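Local coordinates for Dbv8 protein (Nonomuraea, PDB 4MFZ), which binds decanoyl-CoA and probably transfers its fatty acyl chain to an amino group of a glycopeptide antibiotic precursor, as a GNAT-family N-acyltransferase, at residues A[149-153]-A[154-158]; A[185-189]-A[190-194]; A[304-307]-A[308-311]. All coordinates share one frame; numbering follows the deposited sequence.

Interaction 1 of 3, residues A[149-153]-A[154-158]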
ATOM      1  N   ARG A 149     -21.877  -1.814  -0.050  1.00 25.39           N
ATOM      2  CA  ARG A 149     -21.654  -1.406   1.345  1.00 25.41           C
ATOM      3  C   ARG A 149     -22.038   0.057   1.640  1.00 25.76           C
ATOM      4  O   ARG A 149     -21.832   0.534   2.759  1.00 24.21           O
ATOM      5  CB  ARG A 149     -20.189  -1.641   1.756  1.00 26.36           C
ATOM      6  CG  ARG A 149     -19.764  -3.089   1.814  1.00 27.43           C
ATOM      7  CD  ARG A 149     -20.806  -3.899   2.537  1.00 28.46           C
ATOM      8  NE  ARG A 149     -20.407  -5.289   2.660  1.00 30.47           N
ATOM      9  CZ  ARG A 149     -20.010  -5.848   3.793  1.00 31.37           C
ATOM     10  NH1 ARG A 149     -19.948  -5.134   4.911  1.00 29.05           N
ATOM     11  NH2 ARG A 149     -19.706  -7.137   3.812  1.00 31.51           N
ATOM     12  N   ASP A 150     -22.571   0.750   0.628  1.00 25.63           N
ATOM     13  CA  ASP A 150     -22.935   2.167   0.700  1.00 28.67           C
ATOM     14  C   ASP A 150     -21.766   3.098   1.063  1.00 26.91           C
ATOM     15  O   ASP A 150     -21.970   4.135   1.695  1.00 25.65           O
ATOM     16  CB  ASP A 150     -24.167   2.388   1.613  1.00 32.26           C
ATOM     17  CG  ASP A 150     -25.437   1.770   1.028  1.00 39.12           C
ATOM     18  OD1 ASP A 150     -25.805   2.129  -0.120  1.00 41.87           O
ATOM     19  OD2 ASP A 150     -26.062   0.907   1.696  1.00 43.87           O
ATOM     20  N   ILE A 151     -20.549   2.729   0.652  1.00 24.66           N
ATOM     21  CA  ILE A 151     -19.398   3.595   0.879  1.00 24.38           C
ATOM     22  C   ILE A 151     -19.647   4.882   0.116  1.00 23.42           C
ATOM     23  O   ILE A 151     -19.911   4.839  -1.072  1.00 24.93           O
ATOM     24  CB  ILE A 151     -18.051   2.985   0.400  1.00 24.73           C
ATOM     25  CG1 ILE A 151     -17.879   1.540   0.881  1.00 25.26           C
ATOM     26  CG2 ILE A 151     -16.886   3.867   0.829  1.00 23.84           C
ATOM     27  CD1 ILE A 151     -17.686   1.357   2.373  1.00 25.70           C
ATOM     28  N   PRO A 152     -19.559   6.037   0.788  1.00 24.28           N
ATOM     29  CA  PRO A 152     -19.747   7.288   0.038  1.00 23.99           C
ATOM     30  C   PRO A 152     -18.756   7.447  -1.145  1.00 24.64           C
ATOM     31  O   PRO A 152     -17.626   6.985  -1.067  1.00 25.12           O
ATOM     32  CB  PRO A 152     -19.510   8.368   1.103  1.00 23.85           C
ATOM     33  CG  PRO A 152     -19.805   7.681   2.407  1.00 25.34           C
ATOM     34  CD  PRO A 152     -19.241   6.291   2.208  1.00 22.80           C
ATOM     35  N   GLU A 153     -19.182   8.114  -2.215  1.00 24.04           N
ATOM     36  CA  GLU A 153     -18.351   8.277  -3.400  1.00 24.52           C
ATOM     37  C   GLU A 153     -16.991   8.942  -3.083  1.00 23.61           C
ATOM     38  O   GLU A 153     -15.951   8.503  -3.567  1.00 23.93           O
ATOM     39  CB  GLU A 153     -19.132   9.040  -4.482  1.00 25.83           C
ATOM     40  CG  GLU A 153     -18.543   8.960  -5.878  1.00 28.13           C
ATOM     41  CD  GLU A 153     -18.621   7.554  -6.521  1.00 31.55           C
ATOM     42  OE1 GLU A 153     -19.310   6.612  -6.004  1.00 30.11           O
ATOM     43  OE2 GLU A 153     -17.975   7.393  -7.587  1.00 33.22           O
ATOM     44  N   ALA A 154     -17.004   9.977  -2.249  1.00 21.12           N
ATOM     45  CA  ALA A 154     -15.792  10.677  -1.846  1.00 19.98           C
ATOM     46  C   ALA A 154     -14.772   9.774  -1.131  1.00 19.14           C
ATOM     47  O   ALA A 154     -13.563   9.902  -1.370  1.00 18.13           O
ATOM     48  CB  ALA A 154     -16.128  11.867  -0.953  1.00 19.20           C
ATOM     49  N   THR A 155     -15.232   8.895  -0.249  1.00 17.57           N
ATOM     50  CA  THR A 155     -14.262   8.056   0.442  1.00 19.94           C
ATOM     51  C   THR A 155     -13.666   6.977  -0.475  1.00 18.75           C
ATOM     52  O   THR A 155     -12.486   6.679  -0.375  1.00 19.12           O
ATOM     53  CB  THR A 155     -14.700   7.606   1.868  1.00 21.34           C
ATOM     54  OG1 THR A 155     -14.845   6.187   1.967  1.00 24.88           O
ATOM     55  CG2 THR A 155     -15.928   8.370   2.338  1.00 21.80           C
ATOM     56  N   THR A 156     -14.454   6.469  -1.418  1.00 19.18           N
ATOM     57  CA  THR A 156     -13.915   5.598  -2.475  1.00 19.33           C
ATOM     58  C   THR A 156     -12.782   6.338  -3.231  1.00 20.32           C
ATOM     59  O   THR A 156     -11.662   5.818  -3.324  1.00 18.65           O
ATOM     60  CB  THR A 156     -15.004   5.177  -3.469  1.00 18.56           C
ATOM     61  OG1 THR A 156     -15.960   4.334  -2.810  1.00 20.39           O
ATOM     62  CG2 THR A 156     -14.405   4.459  -4.669  1.00 18.43           C
ATOM     63  N   TRP A 157     -13.062   7.540  -3.753  1.00 20.28           N
ATOM     64  CA  TRP A 157     -12.025   8.292  -4.511  1.00 21.79           C
ATOM     65  C   TRP A 157     -10.781   8.649  -3.760  1.00 21.36           C
ATOM     66  O   TRP A 157      -9.685   8.512  -4.304  1.00 21.24           O
ATOM     67  CB  TRP A 157     -12.595   9.441  -5.367  1.00 23.80           C
ATOM     68  CG  TRP A 157     -13.268   8.812  -6.571  1.00 27.01           C
ATOM     69  CD1 TRP A 157     -14.625   8.604  -6.771  1.00 28.13           C
ATOM     70  CD2 TRP A 157     -12.610   8.180  -7.741  1.00 27.91           C
ATOM     71  NE1 TRP A 157     -14.852   7.935  -7.957  1.00 30.44           N
ATOM     72  CE2 TRP A 157     -13.686   7.650  -8.581  1.00 29.72           C
ATOM     73  CE3 TRP A 157     -11.293   8.020  -8.154  1.00 29.39           C
ATOM     74  CZ2 TRP A 157     -13.435   6.999  -9.778  1.00 29.69           C
ATOM     75  CZ3 TRP A 157     -11.047   7.352  -9.356  1.00 29.20           C
ATOM     76  CH2 TRP A 157     -12.099   6.863 -10.153  1.00 31.78           C
ATOM     77  N   GLU A 158     -10.929   9.075  -2.507  1.00 21.43           N
ATOM     78  CA  GLU A 158      -9.795   9.361  -1.630  1.00 22.09           C
ATOM     79  C   GLU A 158      -9.004   8.086  -1.283  1.00 20.76           C
ATOM     80  O   GLU A 158      -7.780   8.112  -1.132  1.00 20.24           O
ATOM     81  CB  GLU A 158     -10.289  10.051  -0.352  1.00 25.54           C
ATOM     82  CG  GLU A 158      -9.197  10.370   0.659  1.00 30.82           C
ATOM     83  CD  GLU A 158      -9.374  11.737   1.311  1.00 37.83           C
ATOM     84  OE1 GLU A 158      -9.842  12.666   0.607  1.00 42.58           O
ATOM     85  OE2 GLU A 158      -9.066  11.879   2.523  1.00 34.21           O
TER
HETATM   86  O   HOH W   1     -18.456   4.211  -3.234  1.00 22.56           O

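Interaction 2 of 3, residues A[185-189]-A[190-194]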
ATOM      1  N   LEU A 185      -1.526  -2.145  -2.246  1.00 16.62           N
ATOM      2  CA  LEU A 185      -2.484  -1.923  -3.337  1.00 17.19           C
ATOM      3  C   LEU A 185      -3.463  -3.092  -3.474  1.00 16.66           C
ATOM      4  O   LEU A 185      -4.662  -2.853  -3.637  1.00 15.33           O
ATOM      5  CB  LEU A 185      -1.805  -1.690  -4.690  1.00 18.42           C
ATOM      6  CG  LEU A 185      -0.843  -0.517  -4.852  1.00 20.88           C
ATOM      7  CD1 LEU A 185      -0.198  -0.557  -6.247  1.00 20.44           C
ATOM      8  CD2 LEU A 185      -1.595   0.790  -4.602  1.00 20.75           C
ATOM      9  N   THR A 186      -2.946  -4.328  -3.415  1.00 15.16           N
ATOM     10  CA  THR A 186      -3.789  -5.549  -3.466  1.00 16.04           C
ATOM     11  C   THR A 186      -4.857  -5.580  -2.379  1.00 15.51           C
ATOM     12  O   THR A 186      -6.046  -5.742  -2.669  1.00 15.99           O
ATOM     13  CB  THR A 186      -2.937  -6.845  -3.454  1.00 16.18           C
ATOM     14  OG1 THR A 186      -2.104  -6.837  -4.596  1.00 16.83           O
ATOM     15  CG2 THR A 186      -3.786  -8.074  -3.543  1.00 17.54           C
ATOM     16  N   LEU A 187      -4.445  -5.396  -1.135  1.00 15.76           N
ATOM     17  CA  LEU A 187      -5.385  -5.309  -0.028  1.00 15.43           C
ATOM     18  C   LEU A 187      -6.456  -4.194  -0.201  1.00 14.91           C
ATOM     19  O   LEU A 187      -7.642  -4.399   0.087  1.00 15.10           O
ATOM     20  CB  LEU A 187      -4.586  -5.097   1.244  1.00 16.41           C
ATOM     21  CG  LEU A 187      -5.244  -5.515   2.547  1.00 18.07           C
ATOM     22  CD1 LEU A 187      -5.439  -7.041   2.545  1.00 17.43           C
ATOM     23  CD2 LEU A 187      -4.350  -5.060   3.701  1.00 18.07           C
ATOM     24  N   LEU A 188      -6.031  -3.039  -0.692  1.00 14.52           N
ATOM     25  CA  LEU A 188      -6.914  -1.889  -0.885  1.00 14.52           C
ATOM     26  C   LEU A 188      -7.927  -2.155  -1.999  1.00 14.69           C
ATOM     27  O   LEU A 188      -9.123  -1.909  -1.841  1.00 13.95           O
ATOM     28  CB  LEU A 188      -6.086  -0.655  -1.218  1.00 14.24           C
ATOM     29  CG  LEU A 188      -6.889   0.656  -1.374  1.00 14.57           C
ATOM     30  CD1 LEU A 188      -6.031   1.849  -0.916  1.00 14.36           C
ATOM     31  CD2 LEU A 188      -7.332   0.813  -2.809  1.00 14.49           C
ATOM     32  N   VAL A 189      -7.453  -2.695  -3.116  1.00 14.27           N
ATOM     33  CA  VAL A 189      -8.340  -2.954  -4.242  1.00 14.83           C
ATOM     34  C   VAL A 189      -9.246  -4.192  -4.051  1.00 14.65           C
ATOM     35  O   VAL A 189     -10.204  -4.374  -4.808  1.00 13.80           O
ATOM     36  CB  VAL A 189      -7.586  -2.969  -5.616  1.00 15.34           C
ATOM     37  CG1 VAL A 189      -7.181  -4.372  -6.014  1.00 15.48           C
ATOM     38  CG2 VAL A 189      -8.483  -2.394  -6.702  1.00 15.99           C
ATOM     39  N   ARG A 190      -8.948  -5.000  -3.031  1.00 14.50           N
ATOM     40  CA  ARG A 190      -9.866  -6.020  -2.546  1.00 15.64           C
ATOM     41  C   ARG A 190     -10.863  -5.499  -1.510  1.00 15.50           C
ATOM     42  O   ARG A 190     -11.492  -6.302  -0.834  1.00 14.64           O
ATOM     43  CB  ARG A 190      -9.116  -7.187  -1.916  1.00 16.25           C
ATOM     44  CG  ARG A 190      -8.558  -8.220  -2.875  1.00 17.35           C
ATOM     45  CD  ARG A 190      -7.783  -9.282  -2.082  1.00 17.88           C
ATOM     46  NE  ARG A 190      -8.699 -10.094  -1.301  1.00 18.64           N
ATOM     47  CZ  ARG A 190      -8.612 -10.347   0.003  1.00 17.84           C
ATOM     48  NH1 ARG A 190      -7.598  -9.916   0.719  1.00 17.10           N
ATOM     49  NH2 ARG A 190      -9.571 -11.071   0.575  1.00 17.32           N
ATOM     50  N   GLY A 191     -11.002  -4.173  -1.375  1.00 15.58           N
ATOM     51  CA  GLY A 191     -12.067  -3.592  -0.535  1.00 15.54           C
ATOM     52  C   GLY A 191     -11.811  -3.680   0.955  1.00 15.89           C
ATOM     53  O   GLY A 191     -12.740  -3.611   1.743  1.00 16.99           O
ATOM     54  N   LEU A 192     -10.550  -3.796   1.343  1.00 16.27           N
ATOM     55  CA  LEU A 192     -10.148  -4.006   2.747  1.00 17.32           C
ATOM     56  C   LEU A 192      -9.358  -2.842   3.376  1.00 16.64           C
ATOM     57  O   LEU A 192      -8.863  -2.962   4.515  1.00 16.31           O
ATOM     58  CB  LEU A 192      -9.269  -5.275   2.844  1.00 17.54           C
ATOM     59  CG  LEU A 192      -9.926  -6.586   3.316  1.00 19.93           C
ATOM     60  CD1 LEU A 192     -11.398  -6.637   2.984  1.00 19.00           C
ATOM     61  CD2 LEU A 192      -9.235  -7.869   2.829  1.00 19.67           C
ATOM     62  N   VAL A 193      -9.183  -1.757   2.629  1.00 15.39           N
ATOM     63  CA  VAL A 193      -8.497  -0.562   3.177  1.00 15.22           C
ATOM     64  C   VAL A 193      -9.362   0.644   2.849  1.00 14.94           C
ATOM     65  O   VAL A 193      -9.817   0.789   1.707  1.00 14.33           O
ATOM     66  CB  VAL A 193      -7.060  -0.359   2.590  1.00 15.15           C
ATOM     67  CG1 VAL A 193      -6.364   0.867   3.198  1.00 14.52           C
ATOM     68  CG2 VAL A 193      -6.178  -1.610   2.802  1.00 14.44           C
ATOM     69  N   TYR A 194      -9.587   1.496   3.842  1.00 14.70           N
ATOM     70  CA  TYR A 194     -10.337   2.770   3.651  1.00 14.81           C
ATOM     71  C   TYR A 194      -9.527   3.932   4.162  1.00 14.98           C
ATOM     72  O   TYR A 194      -8.954   3.857   5.229  1.00 14.37           O
ATOM     73  CB  TYR A 194     -11.735   2.682   4.318  1.00 14.87           C
ATOM     74  CG  TYR A 194     -12.471   1.578   3.637  1.00 14.79           C
ATOM     75  CD1 TYR A 194     -12.245   0.226   3.989  1.00 15.01           C
ATOM     76  CD2 TYR A 194     -13.260   1.854   2.524  1.00 15.22           C
ATOM     77  CE1 TYR A 194     -12.852  -0.808   3.261  1.00 15.36           C
ATOM     78  CE2 TYR A 194     -13.874   0.837   1.820  1.00 15.50           C
ATOM     79  CZ  TYR A 194     -13.674  -0.473   2.185  1.00 15.03           C
ATOM     80  OH  TYR A 194     -14.283  -1.438   1.414  1.00 16.42           O
TER
HETATM   81  O   HOH W   2     -11.069  -0.411  -0.457  1.00 19.41           O

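Interaction 3 of 3, residues A[304-307]-A[308-311]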
ATOM      1  N   GLN A 304      22.560   5.107  -0.705  1.00 36.72           N
ATOM      2  CA  GLN A 304      23.571   6.184  -0.882  1.00 38.04           C
ATOM      3  C   GLN A 304      24.373   6.450   0.406  1.00 36.70           C
ATOM      4  O   GLN A 304      23.923   6.098   1.496  1.00 37.29           O
ATOM      5  CB  GLN A 304      22.986   7.477  -1.481  1.00 39.73           C
ATOM      6  CG  GLN A 304      21.690   7.977  -0.883  1.00 40.81           C
ATOM      7  CD  GLN A 304      20.478   7.222  -1.404  1.00 42.89           C
ATOM      8  OE1 GLN A 304      19.592   6.860  -0.638  1.00 42.24           O
ATOM      9  NE2 GLN A 304      20.450   6.955  -2.707  1.00 45.07           N
ATOM     10  N   PRO A 305      25.586   7.020   0.279  1.00 36.17           N
ATOM     11  CA  PRO A 305      26.329   7.343   1.510  1.00 35.88           C
ATOM     12  C   PRO A 305      25.529   8.281   2.421  1.00 33.96           C
ATOM     13  O   PRO A 305      24.901   9.228   1.935  1.00 33.19           O
ATOM     14  CB  PRO A 305      27.589   8.051   0.988  1.00 35.56           C
ATOM     15  CG  PRO A 305      27.769   7.503  -0.402  1.00 37.51           C
ATOM     16  CD  PRO A 305      26.377   7.311  -0.936  1.00 35.94           C
ATOM     17  N   LEU A 306      25.561   8.008   3.721  1.00 32.25           N
ATOM     18  CA  LEU A 306      24.821   8.788   4.702  1.00 34.84           C
ATOM     19  C   LEU A 306      25.046  10.292   4.649  1.00 36.70           C
ATOM     20  O   LEU A 306      24.090  11.053   4.823  1.00 36.51           O
ATOM     21  CB  LEU A 306      25.055   8.249   6.116  1.00 36.12           C
ATOM     22  CG  LEU A 306      23.945   7.389   6.739  1.00 36.71           C
ATOM     23  CD1 LEU A 306      23.286   6.444   5.740  1.00 38.58           C
ATOM     24  CD2 LEU A 306      24.441   6.637   7.970  1.00 34.08           C
ATOM     25  N   GLU A 307      26.283  10.724   4.388  1.00 37.17           N
ATOM     26  CA  GLU A 307      26.625  12.159   4.326  1.00 38.78           C
ATOM     27  C   GLU A 307      26.027  12.856   3.107  1.00 38.52           C
ATOM     28  O   GLU A 307      25.971  14.087   3.034  1.00 37.51           O
ATOM     29  CB  GLU A 307      28.146  12.374   4.385  1.00 42.39           C
ATOM     30  CG  GLU A 307      28.947  11.755   3.248  1.00 47.83           C
ATOM     31  CD  GLU A 307      29.272  10.277   3.473  1.00 54.19           C
ATOM     32  OE1 GLU A 307      28.708   9.649   4.406  1.00 55.65           O
ATOM     33  OE2 GLU A 307      30.105   9.731   2.710  1.00 55.84           O
ATOM     34  N   GLU A 308      25.559  12.054   2.160  1.00 39.18           N
ATOM     35  CA  GLU A 308      24.917  12.554   0.948  1.00 38.56           C
ATOM     36  C   GLU A 308      23.431  12.877   1.157  1.00 36.90           C
ATOM     37  O   GLU A 308      22.826  13.552   0.323  1.00 36.28           O
ATOM     38  CB  GLU A 308      25.031  11.481  -0.124  1.00 42.86           C
ATOM     39  CG  GLU A 308      25.272  11.979  -1.526  1.00 47.41           C
ATOM     40  CD  GLU A 308      25.850  10.880  -2.394  1.00 53.08           C
ATOM     41  OE1 GLU A 308      25.068  10.244  -3.139  1.00 55.36           O
ATOM     42  OE2 GLU A 308      27.074  10.625  -2.294  1.00 55.22           O
ATOM     43  N   LEU A 309      22.833  12.371   2.245  1.00 34.39           N
ATOM     44  CA  LEU A 309      21.380  12.550   2.486  1.00 32.84           C
ATOM     45  C   LEU A 309      20.997  14.006   2.814  1.00 31.98           C
ATOM     46  O   LEU A 309      21.817  14.756   3.355  1.00 29.96           O
ATOM     47  CB  LEU A 309      20.875  11.623   3.596  1.00 30.86           C
ATOM     48  CG  LEU A 309      20.405  10.188   3.327  1.00 31.38           C
ATOM     49  CD1 LEU A 309      20.096   9.884   1.860  1.00 28.85           C
ATOM     50  CD2 LEU A 309      21.386   9.182   3.904  1.00 31.02           C
ATOM     51  N   PRO A 310      19.750  14.413   2.479  1.00 32.39           N
ATOM     52  CA  PRO A 310      19.337  15.773   2.864  1.00 31.96           C
ATOM     53  C   PRO A 310      19.323  15.963   4.390  1.00 31.57           C
ATOM     54  O   PRO A 310      19.041  15.013   5.139  1.00 30.54           O
ATOM     55  CB  PRO A 310      17.931  15.908   2.268  1.00 31.21           C
ATOM     56  CG  PRO A 310      17.483  14.505   2.002  1.00 30.71           C
ATOM     57  CD  PRO A 310      18.723  13.734   1.666  1.00 30.65           C
ATOM     58  N   GLN A 311      19.662  17.171   4.836  1.00 28.72           N
ATOM     59  CA  GLN A 311      19.765  17.465   6.260  1.00 29.91           C
ATOM     60  C   GLN A 311      19.009  18.747   6.633  1.00 31.23           C
ATOM     61  O   GLN A 311      19.540  19.571   7.377  1.00 33.54           O
ATOM     62  CB  GLN A 311      21.234  17.621   6.659  1.00 28.73           C
ATOM     63  CG  GLN A 311      22.049  16.353   6.589  1.00 31.30           C
ATOM     64  CD  GLN A 311      21.718  15.412   7.729  1.00 32.32           C
ATOM     65  OE1 GLN A 311      20.850  14.534   7.602  1.00 33.21           O
ATOM     66  NE2 GLN A 311      22.392  15.599   8.853  1.00 28.74           N
TER
HETATM   67  O   HOH W   3      23.392  13.658   5.536  1.00 32.52           O

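Interaction 1 of 3, residues A[149-153]-A[154-158]
The indole of Trp157 meets the carboxylate of Glu153 at its edge. OE2 of Glu153 lies close to the ring plane and takes a hydrogen bond from Trp157 NE1 at 3.2 Å, with a bent N-H...O angle of 141°. The two flat groups are turned 57° apart, and NE1 meets OE2 from above the carboxylate plane. OE2 also forms a salt bridge with Arg143, so the oxygen is shared between the two partners. A cation-pi contact with Arg67 further engages the indole. Glu153 reaches the ring because CG is anti to its backbone N (chi1 -164°) and the chain then bends at chi2, running side by side with the tryptophan.

The backbone closes the first helical turn. Pro152, at the N-cap position, offers its carbonyl O to Thr156 N at 3.2 Å, and Trp157 N binds Glu153 O at 3.1 Å. The proline ring packs its CB on Thr155 CG2 at 3.8 Å, while Ile151 CG2 touches Thr155 OG1 at 3.3 Å, the side chains crossing at about a right angle. A water joins Ile151 O to Thr156 OG1, which is also hydrogen-bonded to His146.

The segment thus turns the chain from helix 130-148, ended by a Schellman motif at Asp150, into helix 153-160, with Ile151 and Thr155 packed on Phe239 of helix 226-243.

Interaction 2 of 3, residues A[185-189]-A[190-194]
Leu187 carries CG anti to the backbone N (chi1 -156°) and beside the carbonyl carbon, and from there both of its methyls come back to Leu192 and Val193. Val193 has CG2 beside its backbone N, and this methyl meets Leu187 CD2 at 4.0 Å, the two side chains crossing at about a right angle. The other branch of Leu187, CD1, touches Leu192 CD2 at 3.9 Å, while Leu188 adds its CB, 3.9 Å from Val193 CB.

The backbone shows how the helix stops. Arg190 N still binds Thr186 O at 3.0 Å, but Leu192 N reaches back five residues to Leu187 O (3.2 Å), and Gly191 N bonds Leu188 O at 3.0 Å. Water bridges Leu188 O and Val193 O. Tyr194 OH donates to Gly191 O at 2.7 Å, fastening the first strand residues to the turn, and the guanidinium of Arg190 is held through NH2 by His105 O.

Gly191, with positive phi, is the C-prime residue of a Schellman motif, here passing helix 182-192 directly into edge strand 193-196 of the mixed sheet.

Interaction 3 of 3, residues A[304-307]-A[308-311]
Leu306 and Leu309 form the closely packed side of this turn. CD1 of Leu306 meets CD2 of Leu309 at 3.8 Å, the side chains crossing at an oblique angle, and the same Leu309 methyl lies 3.4 Å from Leu306 O. The other branch, CD1, reaches Gln304 CG at 3.7 Å, at about a right angle to the glutamine chain. Gln304 presents CG there because its chi1 of 46° sets that atom between backbone N and carbonyl carbon, and a bend at chi2 takes the amide onward; its OE1 accepts a hydrogen bond from Asn302 N. Tyr301 touches both leucines, Phe299 of helix 291-299 adds to Leu309, and Leu323 and Leu324 of helix 314-324 touch Leu306.

The opposite character appears at Pro305, Glu307 and Glu308, all exposed. Glu308, extended beyond CG, lies alongside the proline ring, its OE2 at 3.6 Å from Pro305 CD, a van der Waals contact and no polar bond. Glu307 OE2 and Glu308 OE2 stand 5.9 Å apart, so solvent probably screens these like charges.

Two backbone bonds hold the turn between these sides: Glu308 N to Pro305 O at 2.9 Å (148°) and Leu309 N to Leu306 O at 3.2 Å (161°). Both link residues three apart, as in a 3-10 turn. A water donating to Leu306 O and Leu309 O spans the turn. The chemistry therefore implies that main-chain bonding and leucine packing set the shape of this connection, while its acidic side chains add van der Waals contact but no salt bridge or hydrogen bond between the two segments.

All three contacts are local turns of continuous chain, but they differ in depth. Interaction 2 is buried near the centre of the chain, interaction 1 is partly buried, and interaction 3 lies on the surface, on the other side of the chain's centre from interaction 1. Interactions 1 and 2 touch: Ile151 CD1 packs on Tyr194 CE2 at 3.9 Å, so the loop leading into helix 153-160 packs against strand 193-196, just after helix 182-192. Interaction 1 adds a side-chain hydrogen bond between its segments; the side-chain contacts between those of interaction 2 are mainly apolar. Interaction 3, its centre about 35 Å from that of interaction 2, connects two helices of the GNAT-like region; the side chain of Leu309 is about 10 Å from the bound decanoyl-CoA.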